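Local atomic coordinates of sulfide-quinone reductase (Aquifex aeolicus, PDB entry 3HYW), a protein that oxidises hydrogen sulfide and passes the electrons through FAD to a quinone, building up polysulfur as the product. Residues F111-Q116 with G149-V154; D229-E234 with K246-M251. One frame throughout, in Å; residues are numbered along the deposited sequence.

Contact 1 (F111-Q116 with G149-V154); sequences FGAEGQ and GAIPGV
Q116 reaches I151 on an extended chain: CG stands anti to the backbone N (chi1 178°) and chi2 keeps the chain straight. The two side chains come from opposite directions, I151 CD1 meeting the amide oxygen and I151 CG2 lying obliquely off the amide plane. I151 holds CG1 between its own N and carbonyl carbon (chi1 66°), and with chi2 near trans both methyls meet the 111-116 loop, which follows edge strand 108-110 of the mixed sheet; I151 itself follows the end of strand 146-150 of that sheet. Q116 OE1 is 3.4 Å from I151 CD1 and 3.5 Å from I151 CG2. I151 CD1 also touches G112 N at 3.4 Å, and I151 CG2 meets A113 CB at 4.0 Å. Q116 OE1 accepts an in-plane hydrogen bond from A113 N (3.1 Å), which adds to the backbone bond Q116 N to A113 O of the type II turn; Q116 NE2 bonds weakly to M251 O. An alanine in place of Q116 would probably leave A113 N without its acceptor and open a gap beside both I151 methyls. No hydrogen bond joins the segments: the cross-contact is the buried fit of one branched aliphatic side chain against a glutamine-braced turn.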
loop_
_atom_site.group_PDB
_atom_site.type_symbol
_atom_site.label_atom_id
_atom_site.label_comp_id
_atom_site.label_asym_id
_atom_site.label_seq_id
_atom_site.Cartn_x
_atom_site.Cartn_y
_atom_site.Cartn_z
ATOM N N PHE A 111 -9.187 -21.032 -25.529
ATOM C CA PHE A 111 -8.351 -21.608 -24.480
ATOM C C PHE A 111 -6.902 -21.625 -24.948
ATOM O O PHE A 111 -6.357 -22.671 -25.315
ATOM C CB PHE A 111 -8.860 -23.008 -24.111
ATOM C CG PHE A 111 -10.254 -23.001 -23.544
ATOM C CD1 PHE A 111 -10.463 -22.782 -22.184
ATOM C CD2 PHE A 111 -11.359 -23.175 -24.372
ATOM C CE1 PHE A 111 -11.748 -22.750 -21.662
ATOM C CE2 PHE A 111 -12.654 -23.151 -23.850
ATOM C CZ PHE A 111 -12.845 -22.941 -22.499
ATOM N N GLY A 112 -6.292 -20.440 -24.929
ATOM C CA GLY A 112 -5.006 -20.185 -25.568
ATOM C C GLY A 112 -3.775 -20.853 -24.998
ATOM O O GLY A 112 -2.834 -21.122 -25.734
ATOM N N ALA A 113 -3.763 -21.113 -23.693
ATOM C CA ALA A 113 -2.645 -21.824 -23.070
ATOM C C ALA A 113 -2.659 -23.293 -23.482
ATOM O O ALA A 113 -3.724 -23.890 -23.670
ATOM C CB ALA A 113 -2.686 -21.682 -21.546
ATOM N N GLU A 114 -1.467 -23.861 -23.651
ATOM C CA GLU A 114 -1.320 -25.248 -24.074
ATOM C C GLU A 114 -1.937 -26.185 -23.044
ATOM O O GLU A 114 -1.605 -26.116 -21.860
ATOM C CB GLU A 114 0.160 -25.587 -24.273
ATOM C CG GLU A 114 0.410 -26.940 -24.903
ATOM C CD GLU A 114 0.416 -26.882 -26.417
ATOM O OE1 GLU A 114 1.525 -26.878 -26.996
ATOM O OE2 GLU A 114 -0.681 -26.826 -27.022
ATOM N N GLY A 115 -2.839 -27.050 -23.506
ATOM C CA GLY A 115 -3.512 -28.018 -22.637
ATOM C C GLY A 115 -4.587 -27.431 -21.729
ATOM O O GLY A 115 -5.065 -28.104 -20.817
ATOM N N GLN A 116 -4.977 -26.183 -21.979
ATOM C CA GLN A 116 -5.920 -25.484 -21.096
ATOM C C GLN A 116 -7.323 -26.082 -21.147
ATOM O O GLN A 116 -7.886 -26.436 -20.105
ATOM C CB GLN A 116 -5.960 -23.985 -21.411
ATOM C CG GLN A 116 -6.970 -23.184 -20.567
ATOM C CD GLN A 116 -7.026 -21.711 -20.941
ATOM O OE1 GLN A 116 -6.246 -21.231 -21.764
ATOM N NE2 GLN A 116 -7.958 -20.984 -20.330
ATOM N N GLY A 149 -6.712 -18.151 -12.462
ATOM C CA GLY A 149 -6.351 -16.871 -13.034
ATOM C C GLY A 149 -6.779 -16.635 -14.459
ATOM O O GLY A 149 -7.810 -17.136 -14.913
ATOM N N ALA A 150 -5.965 -15.849 -15.151
ATOM C CA ALA A 150 -6.262 -15.403 -16.500
ATOM C C ALA A 150 -5.035 -15.543 -17.393
ATOM O O ALA A 150 -3.917 -15.203 -17.001
ATOM C CB ALA A 150 -6.737 -13.967 -16.471
ATOM N N ILE A 151 -5.262 -16.074 -18.590
ATOM C CA ILE A 151 -4.226 -16.201 -19.606
ATOM C C ILE A 151 -4.052 -14.832 -20.289
ATOM O O ILE A 151 -4.820 -13.904 -20.009
ATOM C CB ILE A 151 -4.564 -17.342 -20.629
ATOM C CG1 ILE A 151 -5.805 -16.994 -21.471
ATOM C CG2 ILE A 151 -4.755 -18.674 -19.902
ATOM C CD1 ILE A 151 -6.043 -17.922 -22.658
ATOM N N PRO A 152 -3.034 -14.681 -21.160
ATOM C CA PRO A 152 -2.926 -13.429 -21.912
ATOM C C PRO A 152 -4.139 -13.181 -22.811
ATOM O O PRO A 152 -4.762 -14.137 -23.282
ATOM C CB PRO A 152 -1.673 -13.642 -22.768
ATOM C CG PRO A 152 -0.891 -14.679 -22.031
ATOM C CD PRO A 152 -1.921 -15.601 -21.468
ATOM N N GLY A 153 -4.464 -11.905 -23.029
ATOM C CA GLY A 153 -5.596 -11.513 -23.876
ATOM C C GLY A 153 -6.957 -11.592 -23.206
ATOM O O GLY A 153 -7.982 -11.310 -23.831
ATOM N N VAL A 154 -6.980 -11.971 -21.931
ATOM C CA VAL A 154 -8.233 -12.038 -21.191
ATOM C C VAL A 154 -8.817 -10.634 -21.050
ATOM O O VAL A 154 -8.082 -9.647 -20.999
ATOM C CB VAL A 154 -8.078 -12.773 -19.832
ATOM C CG1 VAL A 154 -9.230 -12.443 -18.859
ATOM C CG2 VAL A 154 -8.024 -14.286 -20.058
#

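Contact 2 (D229-E234 with K246-M251)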
loop_
_atom_site.group_PDB
_atom_site.type_symbol
_atom_site.label_atom_id
_atom_site.label_comp_id
_atom_site.label_asym_id
_atom_site.label_seq_id
_atom_site.Cartn_x
_atom_site.Cartn_y
_atom_site.Cartn_z
ATOM N N ASP A 229 -0.367 -31.481 -13.900
ATOM C CA ASP A 229 0.563 -31.480 -12.780
ATOM C C ASP A 229 0.904 -30.063 -12.310
ATOM O O ASP A 229 1.280 -29.853 -11.149
ATOM C CB ASP A 229 1.856 -32.185 -13.247
ATOM C CG ASP A 229 2.804 -32.531 -12.104
ATOM O OD1 ASP A 229 2.525 -32.160 -10.940
ATOM O OD2 ASP A 229 3.839 -33.190 -12.374
ATOM N N LYS A 230 0.789 -29.095 -13.218
ATOM C CA LYS A 230 1.391 -27.779 -13.014
ATOM C C LYS A 230 0.926 -26.729 -14.020
ATOM O O LYS A 230 0.363 -27.050 -15.067
ATOM C CB LYS A 230 2.930 -27.890 -13.063
ATOM C CG LYS A 230 3.476 -28.632 -14.273
ATOM C CD LYS A 230 4.941 -28.993 -14.079
ATOM C CE LYS A 230 5.378 -30.095 -15.019
ATOM N NZ LYS A 230 6.858 -30.282 -14.995
ATOM N N VAL A 231 1.170 -25.469 -13.677
ATOM C CA VAL A 231 0.970 -24.357 -14.595
ATOM C C VAL A 231 2.342 -23.794 -14.943
ATOM O O VAL A 231 3.203 -23.628 -14.067
ATOM C CB VAL A 231 0.036 -23.267 -14.001
ATOM C CG1 VAL A 231 -0.038 -22.032 -14.908
ATOM C CG2 VAL A 231 -1.359 -23.837 -13.788
ATOM N N ILE A 232 2.546 -23.556 -16.235
ATOM C CA ILE A 232 3.774 -22.951 -16.738
ATOM C C ILE A 232 3.468 -21.535 -17.238
ATOM O O ILE A 232 2.571 -21.331 -18.065
ATOM C CB ILE A 232 4.416 -23.798 -17.863
ATOM C CG1 ILE A 232 4.641 -25.240 -17.381
ATOM C CG2 ILE A 232 5.722 -23.157 -18.344
ATOM C CD1 ILE A 232 5.031 -26.212 -18.481
ATOM N N TYR A 233 4.201 -20.563 -16.707
ATOM C CA TYR A 233 4.049 -19.176 -17.119
ATOM C C TYR A 233 5.389 -18.572 -17.523
ATOM O O TYR A 233 6.446 -19.058 -17.122
ATOM C CB TYR A 233 3.359 -18.339 -16.031
ATOM C CG TYR A 233 4.141 -18.182 -14.744
ATOM C CD1 TYR A 233 4.019 -19.112 -13.712
ATOM C CD2 TYR A 233 4.992 -17.092 -14.555
ATOM C CE1 TYR A 233 4.736 -18.966 -12.525
ATOM C CE2 TYR A 233 5.709 -16.933 -13.375
ATOM C CZ TYR A 233 5.575 -17.871 -12.363
ATOM O OH TYR A 233 6.299 -17.723 -11.198
ATOM N N GLU A 234 5.323 -17.510 -18.317
ATOM C CA GLU A 234 6.501 -16.803 -18.785
ATOM C C GLU A 234 6.459 -15.368 -18.262
ATOM O O GLU A 234 5.437 -14.686 -18.389
ATOM C CB GLU A 234 6.504 -16.814 -20.312
ATOM C CG GLU A 234 7.785 -16.358 -20.971
ATOM C CD GLU A 234 7.727 -16.472 -22.484
ATOM O OE1 GLU A 234 7.223 -17.496 -22.997
ATOM O OE2 GLU A 234 8.198 -15.537 -23.167
ATOM N N LYS A 246 -2.924 -29.110 -8.561
ATOM C CA LYS A 246 -3.789 -30.282 -8.648
ATOM C C LYS A 246 -5.139 -29.891 -9.256
ATOM O O LYS A 246 -5.772 -30.681 -9.958
ATOM C CB LYS A 246 -3.969 -30.930 -7.270
ATOM C CG LYS A 246 -4.852 -32.168 -7.286
ATOM C CD LYS A 246 -4.715 -32.985 -6.017
ATOM C CE LYS A 246 -5.520 -34.282 -6.127
ATOM N NZ LYS A 246 -6.978 -34.018 -6.356
ATOM N N PHE A 247 -5.567 -28.661 -8.986
ATOM C CA PHE A 247 -6.784 -28.118 -9.581
ATOM C C PHE A 247 -6.510 -26.716 -10.103
ATOM O O PHE A 247 -5.892 -25.907 -9.415
ATOM C CB PHE A 247 -7.931 -28.096 -8.564
ATOM C CG PHE A 247 -9.149 -27.345 -9.040
ATOM C CD1 PHE A 247 -9.239 -25.962 -8.877
ATOM C CD2 PHE A 247 -10.202 -28.018 -9.662
ATOM C CE1 PHE A 247 -10.357 -25.252 -9.337
ATOM C CE2 PHE A 247 -11.328 -27.321 -10.113
ATOM C CZ PHE A 247 -11.402 -25.935 -9.954
ATOM N N THR A 248 -6.968 -26.439 -11.321
ATOM C CA THR A 248 -6.890 -25.091 -11.882
ATOM C C THR A 248 -8.229 -24.613 -12.447
ATOM O O THR A 248 -9.084 -25.415 -12.839
ATOM C CB THR A 248 -5.813 -24.966 -13.002
ATOM O OG1 THR A 248 -6.185 -25.773 -14.122
ATOM C CG2 THR A 248 -4.441 -25.396 -12.507
ATOM N N MET A 249 -8.394 -23.294 -12.478
ATOM C CA MET A 249 -9.509 -22.665 -13.156
ATOM C C MET A 249 -8.958 -21.414 -13.816
ATOM O O MET A 249 -8.571 -20.463 -13.133
ATOM C CB MET A 249 -10.626 -22.312 -12.163
ATOM C CG MET A 249 -12.003 -22.048 -12.794
ATOM S SD MET A 249 -12.098 -20.653 -13.936
ATOM C CE MET A 249 -11.935 -19.249 -12.833
ATOM N N PHE A 250 -8.918 -21.422 -15.144
ATOM C CA PHE A 250 -8.462 -20.263 -15.888
ATOM C C PHE A 250 -9.530 -19.679 -16.793
ATOM O O PHE A 250 -10.356 -20.405 -17.352
ATOM C CB PHE A 250 -7.164 -20.567 -16.653
ATOM C CG PHE A 250 -5.944 -20.434 -15.801
ATOM C CD1 PHE A 250 -5.237 -19.239 -15.764
ATOM C CD2 PHE A 250 -5.534 -21.485 -14.988
ATOM C CE1 PHE A 250 -4.131 -19.095 -14.939
ATOM C CE2 PHE A 250 -4.421 -21.353 -14.171
ATOM C CZ PHE A 250 -3.719 -20.156 -14.148
ATOM N N MET A 251 -9.522 -18.354 -16.895
ATOM C CA MET A 251 -10.347 -17.649 -17.864
ATOM C C MET A 251 -9.737 -17.825 -19.246
ATOM O O MET A 251 -8.507 -17.744 -19.398
ATOM C CB MET A 251 -10.426 -16.158 -17.534
ATOM C CG MET A 251 -10.950 -15.838 -16.143
ATOM S SD MET A 251 -12.601 -16.495 -15.805
ATOM C CE MET A 251 -13.576 -15.652 -17.053
#
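Contact 2 is a small, buried apolar contact between two sheets: strand 230-234 of the three-stranded antiparallel sheet lies over strand 247-255 of the mixed five-stranded sheet. No hydrogen bond passes between the segments, and the nearest backbones, at V231 and T248, keep their CA atoms 8.3 Å apart, a separation filled by side chains.

V231 carries the contact from its side through one methyl. With CG1 anti to the backbone N (chi1 174°), CG2 is left beside that N and anti to the carbonyl carbon, directed at the mixed sheet. V231 CG2 meets T248 CG2 at 3.7 Å, the two side chains crossing at a slant, and F250 CE2 at 4.0 Å, approaching the ring obliquely. T248 and F250 are two residues apart on one strand, so both point to the same side of it, and the V231 methyl touches both.

T248 divides its branches by chemistry. Its chi1 of 65° puts OG1 between the backbone N and the carbonyl carbon, where it hydrogen-bonds S120 OG, while CG2 is given to the valine. The buried hydroxyl is thereby satisfied without drawing on strand 230-234. V147, from the neighbouring strand 146-150, touches V231, T248 and F250, and V223 from strand 222-226 touches V231 and F250, so the methyl sits within a larger apolar cluster.

On the other side of strand 247-255, F247 and M249 pack on F163 of helix 158-173, and M251 touches the bound hydrogen sulfide. A three-stranded antiparallel meander that leads into strand 247-255 and packs on the sheet face away from the helix is characteristic of the dinucleotide-binding domains of the pyridine nucleotide-disulphide oxidoreductase family.

From the N terminus, strand 108-110 runs into the 111-116 loop; contact 1 closes when the chain, after two helices and strand 146-150, returns at 149-154, whose first residue is 33 beyond Q116. Contact 2 opens only later, on strand 230-234, and closes a shorter excursion through strand 240-244 back to 246-251. The two are in series, neither nested nor crossing. They meet because strands 146-150 and 247-255 are parallel neighbours: G149 O lies 2.9 Å from M251 N and G149 N 3.0 Å from M249 O, probable hydrogen bonds. Contact 1 thus ties a loop to one end of the mixed sheet, contact 2 ties the antiparallel sheet to its face.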